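Long-range contacts in putative isomerase (Streptomyces coelicolor A3, PDB 2OQH), which probably dehydrates D-glucarate to 5-dehydro-4-deoxy-D-glucarate, being a TIM-barrel member of the enolase superfamily: residues Leu75-His79 and Ile97-Asp101; Asn246-Phe252 and Tyr272-Gly276; Phe255-Met259 and Thr289-Gly293. All blocks are in the same frame, centred on the assembly; numbering follows the deposited sequence.

Contact 1: Leu75-His79 and Ile97-Asp101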
# COMPACT_ATOMS: atom_id res chain seq x y z
N LEU A 75 13.18 7.45 16.54
CA LEU A 75 12.73 6.31 15.75
C LEU A 75 13.80 5.25 15.52
O LEU A 75 13.51 4.06 15.60
CB LEU A 75 12.18 6.79 14.39
CG LEU A 75 10.82 7.50 14.48
CD1 LEU A 75 10.37 7.96 13.11
CD2 LEU A 75 9.79 6.54 15.07
N GLU A 76 15.03 5.67 15.25
CA GLU A 76 16.13 4.73 15.03
C GLU A 76 16.27 3.84 16.26
O GLU A 76 16.40 2.63 16.13
CB GLU A 76 17.45 5.48 14.78
CG GLU A 76 17.52 6.20 13.44
CD GLU A 76 18.01 5.31 12.29
OE1 GLU A 76 18.14 4.08 12.49
OE2 GLU A 76 18.26 5.84 11.20
N ALA A 77 16.22 4.44 17.44
CA ALA A 77 16.34 3.69 18.69
C ALA A 77 15.16 2.74 18.86
O ALA A 77 15.33 1.59 19.28
CB ALA A 77 16.42 4.65 19.87
N PHE A 78 13.97 3.22 18.52
CA PHE A 78 12.76 2.41 18.62
C PHE A 78 12.80 1.16 17.74
O PHE A 78 12.54 0.05 18.20
CB PHE A 78 11.54 3.25 18.25
CG PHE A 78 10.29 2.44 18.09
CD1 PHE A 78 9.79 1.69 19.14
CD2 PHE A 78 9.62 2.40 16.87
CE1 PHE A 78 8.64 0.90 18.99
CE2 PHE A 78 8.47 1.62 16.70
CZ PHE A 78 7.98 0.87 17.77
N HIS A 79 13.09 1.35 16.46
CA HIS A 79 13.15 0.23 15.53
C HIS A 79 14.19 -0.79 15.95
O HIS A 79 13.92 -1.99 15.93
CB HIS A 79 13.44 0.72 14.12
CG HIS A 79 12.26 1.36 13.45
ND1 HIS A 79 11.15 0.64 13.05
CD2 HIS A 79 11.99 2.65 13.17
CE1 HIS A 79 10.25 1.47 12.55
NE2 HIS A 79 10.73 2.70 12.61
N ILE A 97 4.52 -2.28 14.25
CA ILE A 97 5.59 -1.31 14.34
C ILE A 97 5.28 -0.08 13.48
O ILE A 97 5.46 1.05 13.93
CB ILE A 97 6.94 -1.94 13.89
CG1 ILE A 97 7.38 -2.97 14.93
CG2 ILE A 97 7.99 -0.86 13.65
CD1 ILE A 97 8.62 -3.76 14.56
N ALA A 98 4.80 -0.31 12.26
CA ALA A 98 4.48 0.80 11.36
C ALA A 98 3.46 1.78 11.95
O ALA A 98 3.60 2.99 11.79
CB ALA A 98 3.96 0.24 10.02
N ALA A 99 2.44 1.26 12.62
CA ALA A 99 1.40 2.09 13.24
C ALA A 99 2.04 3.07 14.22
O ALA A 99 1.72 4.26 14.22
CB ALA A 99 0.39 1.21 13.96
N VAL A 100 2.94 2.56 15.06
CA VAL A 100 3.64 3.39 16.04
C VAL A 100 4.58 4.35 15.33
O VAL A 100 4.73 5.51 15.73
CB VAL A 100 4.46 2.51 17.01
CG1 VAL A 100 5.23 3.38 18.00
CG2 VAL A 100 3.53 1.56 17.75
N ASP A 101 5.21 3.87 14.26
CA ASP A 101 6.14 4.68 13.48
C ASP A 101 5.42 5.90 12.93
O ASP A 101 5.89 7.03 13.07
CB ASP A 101 6.71 3.86 12.32
CG ASP A 101 7.75 4.63 11.51
OD1 ASP A 101 8.94 4.61 11.88
OD2 ASP A 101 7.37 5.28 10.52

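Contact 2: Asn246-Phe252 and Tyr272-Gly276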
# COMPACT_ATOMS: atom_id res chain seq x y z
N ASN A 246 5.41 -7.61 -4.38
CA ASN A 246 5.16 -7.08 -3.05
C ASN A 246 4.95 -8.33 -2.21
O ASN A 246 4.34 -8.29 -1.15
CB ASN A 246 3.93 -6.14 -2.99
CG ASN A 246 2.63 -6.84 -3.30
OD1 ASN A 246 2.22 -7.78 -2.62
ND2 ASN A 246 1.95 -6.37 -4.34
N MSE A 247 5.50 -9.44 -2.71
CA MSE A 247 5.42 -10.74 -2.06
C MSE A 247 6.76 -11.50 -1.94
O MSE A 247 6.97 -12.19 -0.95
CB MSE A 247 4.42 -11.64 -2.77
CG MSE A 247 2.96 -11.22 -2.60
SE MSE A 247 1.73 -12.38 -3.56
CE MSE A 247 1.84 -13.93 -2.42
N CYS A 248 7.65 -11.38 -2.93
CA CYS A 248 8.92 -12.11 -2.83
C CYS A 248 10.06 -11.24 -2.29
O CYS A 248 11.14 -11.75 -1.97
CB CYS A 248 9.30 -12.75 -4.18
SG CYS A 248 9.94 -11.66 -5.44
N VAL A 249 9.82 -9.93 -2.20
CA VAL A 249 10.78 -8.98 -1.65
C VAL A 249 9.94 -8.06 -0.77
O VAL A 249 9.38 -7.08 -1.25
CB VAL A 249 11.46 -8.12 -2.74
CG1 VAL A 249 12.32 -7.04 -2.08
CG2 VAL A 249 12.32 -8.99 -3.65
N VAL A 250 9.83 -8.40 0.52
CA VAL A 250 9.02 -7.62 1.46
C VAL A 250 9.79 -7.13 2.69
O VAL A 250 9.19 -6.69 3.67
CB VAL A 250 7.80 -8.44 1.94
CG1 VAL A 250 7.00 -8.92 0.73
CG2 VAL A 250 8.25 -9.62 2.78
N ARG A 251 11.11 -7.21 2.62
CA ARG A 251 11.98 -6.79 3.70
C ARG A 251 13.37 -6.68 3.11
O ARG A 251 13.70 -7.38 2.16
CB ARG A 251 11.96 -7.81 4.84
CG ARG A 251 12.42 -9.20 4.44
CD ARG A 251 12.34 -10.18 5.60
NE ARG A 251 13.04 -11.42 5.24
CZ ARG A 251 13.64 -12.23 6.12
NH1 ARG A 251 13.62 -11.96 7.42
NH2 ARG A 251 14.27 -13.31 5.68
N PHE A 252 14.20 -5.80 3.67
CA PHE A 252 15.55 -5.62 3.15
C PHE A 252 16.37 -6.90 3.05
O PHE A 252 17.20 -7.02 2.16
CB PHE A 252 16.27 -4.55 3.97
CG PHE A 252 15.76 -3.17 3.70
CD1 PHE A 252 16.08 -2.52 2.51
CD2 PHE A 252 14.92 -2.53 4.60
CE1 PHE A 252 15.55 -1.26 2.21
CE2 PHE A 252 14.38 -1.28 4.32
CZ PHE A 252 14.70 -0.63 3.13
N TYR A 272 3.22 -0.09 5.89
CA TYR A 272 2.68 -1.07 6.81
C TYR A 272 3.27 -2.44 6.65
O TYR A 272 3.22 -3.26 7.57
CB TYR A 272 1.16 -1.06 6.66
CG TYR A 272 0.68 0.37 6.76
CD1 TYR A 272 0.79 1.06 7.97
CD2 TYR A 272 0.33 1.08 5.62
CE1 TYR A 272 0.57 2.43 8.03
CE2 TYR A 272 0.11 2.47 5.67
CZ TYR A 272 0.24 3.14 6.88
OH TYR A 272 0.08 4.51 6.95
N LYS A 273 3.87 -2.70 5.49
CA LYS A 273 4.50 -3.98 5.24
C LYS A 273 5.99 -3.94 5.63
O LYS A 273 6.55 -4.93 6.11
CB LYS A 273 4.34 -4.35 3.76
CG LYS A 273 4.90 -5.70 3.35
CD LYS A 273 4.64 -6.00 1.87
CE LYS A 273 3.20 -6.44 1.60
NZ LYS A 273 3.10 -7.91 1.44
N TRP A 274 6.61 -2.78 5.45
CA TRP A 274 8.03 -2.58 5.75
C TRP A 274 8.34 -2.00 7.14
O TRP A 274 9.51 -1.78 7.48
CB TRP A 274 8.66 -1.72 4.65
CG TRP A 274 8.73 -2.46 3.34
CD1 TRP A 274 7.68 -2.85 2.56
CD2 TRP A 274 9.91 -2.98 2.70
NE1 TRP A 274 8.12 -3.58 1.49
CE2 TRP A 274 9.49 -3.67 1.55
CE3 TRP A 274 11.28 -2.92 3.00
CZ2 TRP A 274 10.40 -4.31 0.68
CZ3 TRP A 274 12.18 -3.55 2.14
CH2 TRP A 274 11.73 -4.24 1.00
N GLY A 275 7.31 -1.72 7.92
CA GLY A 275 7.52 -1.23 9.26
C GLY A 275 7.64 0.26 9.52
O GLY A 275 7.78 0.66 10.68
N GLY A 276 7.60 1.09 8.49
CA GLY A 276 7.72 2.52 8.74
C GLY A 276 7.99 3.40 7.54
O GLY A 276 8.19 2.92 6.42
O HOH W 1 1.09 -8.60 -0.19
O HOH W 2 7.22 -5.28 -0.90
O HOH W 3 7.04 -7.68 5.25
O HOH W 4 9.85 -5.31 5.80

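Contact 3: Phe255-Met259 and Thr289-Gly293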
# COMPACT_ATOMS: atom_id res chain seq x y z
N PHE A 255 16.22 -8.07 -0.36
CA PHE A 255 16.74 -7.24 -1.43
C PHE A 255 18.00 -7.71 -2.16
O PHE A 255 17.97 -7.90 -3.37
CB PHE A 255 16.97 -5.82 -0.93
CG PHE A 255 17.00 -4.80 -2.03
CD1 PHE A 255 15.82 -4.24 -2.50
CD2 PHE A 255 18.21 -4.43 -2.62
CE1 PHE A 255 15.83 -3.32 -3.56
CE2 PHE A 255 18.24 -3.51 -3.67
CZ PHE A 255 17.04 -2.95 -4.15
N ALA A 256 19.10 -7.88 -1.43
CA ALA A 256 20.35 -8.32 -2.03
C ALA A 256 20.17 -9.60 -2.84
O ALA A 256 20.56 -9.66 -4.00
CB ALA A 256 21.41 -8.52 -0.95
N PRO A 257 19.57 -10.64 -2.24
CA PRO A 257 19.37 -11.88 -3.00
C PRO A 257 18.55 -11.65 -4.28
O PRO A 257 18.90 -12.17 -5.34
CB PRO A 257 18.65 -12.78 -2.00
CG PRO A 257 19.20 -12.32 -0.68
CD PRO A 257 19.15 -10.82 -0.84
N ALA A 258 17.48 -10.87 -4.18
CA ALA A 258 16.64 -10.60 -5.34
C ALA A 258 17.42 -9.89 -6.45
O ALA A 258 17.21 -10.15 -7.63
CB ALA A 258 15.43 -9.75 -4.94
N MSE A 259 18.32 -8.99 -6.07
CA MSE A 259 19.11 -8.28 -7.06
C MSE A 259 20.13 -9.21 -7.70
O MSE A 259 20.28 -9.23 -8.92
CB MSE A 259 19.83 -7.09 -6.42
CG MSE A 259 18.90 -6.03 -5.87
SE MSE A 259 17.82 -5.24 -7.26
CE MSE A 259 16.23 -6.36 -7.11
N THR A 289 19.04 3.23 -7.04
CA THR A 289 20.41 2.74 -7.16
C THR A 289 20.48 1.54 -8.09
O THR A 289 21.41 1.39 -8.87
CB THR A 289 20.98 2.32 -5.78
OG1 THR A 289 21.04 3.47 -4.93
CG2 THR A 289 22.38 1.72 -5.93
N PHE A 290 19.46 0.68 -8.03
CA PHE A 290 19.46 -0.51 -8.87
C PHE A 290 18.60 -0.42 -10.11
O PHE A 290 18.30 -1.43 -10.74
CB PHE A 290 19.05 -1.71 -8.03
CG PHE A 290 20.17 -2.25 -7.18
CD1 PHE A 290 21.04 -3.20 -7.70
CD2 PHE A 290 20.38 -1.77 -5.89
CE1 PHE A 290 22.13 -3.67 -6.94
CE2 PHE A 290 21.46 -2.23 -5.12
CZ PHE A 290 22.34 -3.19 -5.66
N GLY A 291 18.22 0.80 -10.47
CA GLY A 291 17.40 1.00 -11.65
C GLY A 291 16.10 0.21 -11.64
O GLY A 291 15.73 -0.40 -12.64
N LEU A 292 15.41 0.22 -10.50
CA LEU A 292 14.15 -0.49 -10.39
C LEU A 292 13.02 0.52 -10.34
O LEU A 292 13.20 1.63 -9.84
CB LEU A 292 14.09 -1.30 -9.09
CG LEU A 292 15.15 -2.36 -8.81
CD1 LEU A 292 14.83 -3.01 -7.47
CD2 LEU A 292 15.18 -3.40 -9.93
N GLY A 293 11.87 0.15 -10.88
CA GLY A 293 10.73 1.04 -10.79
C GLY A 293 10.19 0.81 -9.39
O GLY A 293 10.61 -0.15 -8.72

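Contact 1: Leu75-His79 and Ile97-Asp101
This contact is an antiparallel helical hairpin in the N-terminal domain of the mandelate racemase/muconate lactonizing enzyme family. Helix 75-81 turns back after a short connection, and the long helix 85-112 runs beside it. The N-to-C directions of the two short segments differ by 164°. Their axes come no closer than 11.4 Å, so side chains must span the gap. Each segment offers three residues at i, i+3 and i+4: Leu75, Phe78 and His79 from one, Ile97, Val100 and Asp101 from the other.

Phe78 takes the t rotamer, and its ring reaches across to the other helix. Its CZ lies 3.7 Å from Val100 CG1, and its CE2 lies 4.0 Å from Ile97 CG2. Leu67 of the loop after helix 54-63, and Met63 of that helix, enlarge this apolar patch. Leu75, in the m,t rotamer, brings its CD2 within 3.8 Å of Asp101 OD1.

The CA-to-CB bonds of His79 and Asp101 both point sideways. The m rotamer of His79 and the t rotamer of Asp101 nevertheless bring the imidazole and carboxylate together. This His-carboxylate pair is slanted across the hairpin, because the CA nearest to that of His79 belongs to Ile97. Ile97 CG2 packs 3.4 Å from His79 CE1. The other carboxylate oxygen, Asp101 OD2, accepts a hydrogen bond from the backbone N of Ile277, which ties the hairpin to the barrel domain. In the His-Asp bond, His79 NE2 donates to Asp101 OD1 at 2.7 Å, with the oxygen near the ring plane and an N-H...O angle of 159°.

Contact 2: Asn246-Phe252 and Tyr272-Gly276
Two successive connections after barrel strands meet here: the loop 246-252 after strand 243-245, and residues 272-276, a weakly bonded helical turn and its exit, after strand 266-269. In the enolase superfamily this end of the barrel holds the active site.

One direct hydrogen bond joins the segments: Lys273 NZ donates to Asn246 O at 2.9 Å. Water 1 backs it up, accepting from Lys273 NZ at 2.7 Å and donating to Asn246 OD1 at 2.8 Å.

Other waters bridge ring to backbone or carbonyl to carbonyl. Water 2 accepts from Trp274 NE1 at 3.1 Å and donates to Val249 O at 2.8 Å. Water 3 donates to Val250 O at 2.8 Å and to Lys273 O at 2.9 Å.

The aromatic and apolar part centres on Trp274. One face of its indole lies under the backbone, with Arg251 N 3.4 Å from Trp274 CH2 and Val250 C 3.5 Å from Trp274 CZ2. Its edge points at the face of Phe252 in a T-shaped pair, with ring centroids 5.0 Å apart and planes at 79°. Val250 CG1 also packs 3.9 Å from Lys273 CD, along the lysine's aliphatic part.

The chemistry is mixed. A flat indole supports an irregular backbone, while the lysine ammonium and waters bond to backbone carbonyls, so polar bridges and packing together hold the loop.

Contact 3: Phe255-Met259 and Thr289-Gly293
Thr289 ends helix 277-289, and its OG1 is hydrogen-bonded to Ala285 O. Phe290 is the first residue to leave the helix, and it points toward helix 252-260. Its ring meets two side chains. The edge of Phe255 approaches its face in an offset edge-to-face pair, with centroids 5.5 Å apart, planes at 69° and Phe255 CE2 3.5 Å from Phe290 CD2. Met259, present as selenomethionine, places its CG over a face of the ring, 4.1 Å from the centroid, as a CH-pi contact. Met259 SE adds an oblique Met-aromatic contact, 3.8 Å from Phe290 CG.

Gly291 has positive phi and is the C-prime residue of a Schellman motif. The chain reverses there, so that Leu292 also points at the helix. Leu292 CD1 lies 3.6 Å from Met259 CE and 4.0 Å from Phe255 CZ, and the leucine also touches Ile267 of strand 266-269. Gly293 then begins strand 293-296 and pairs through its backbone with Asp265 and Ile267. Such packing of an outer helix against the helix-to-strand turn of the next unit belongs to the beta/alpha (TIM) barrel of enolase-type enzymes.

Contact 1 comes first in the chain and lies in the N-terminal domain. Contacts 2 and 3 follow in the barrel domain, and their segments alternate along the sequence. These four segments lie on the run from the end of strand 243-245 to the start of strand 293-296, through helix 252-260, strand 266-269 and helix 277-289. The centres of contacts 1 and 2 are about 15 Å apart, those of 2 and 3 about 13 Å, and those of 1 and 3 about 24 Å. Contact 2 touches both others: Gly275 O lies 3.2 Å from His79 CE1, and Val249 CG2 lies 3.5 Å from Ala258 CB. Continuous packing thus runs from the N-terminal domain, across barrel loops, to an outer barrel helix.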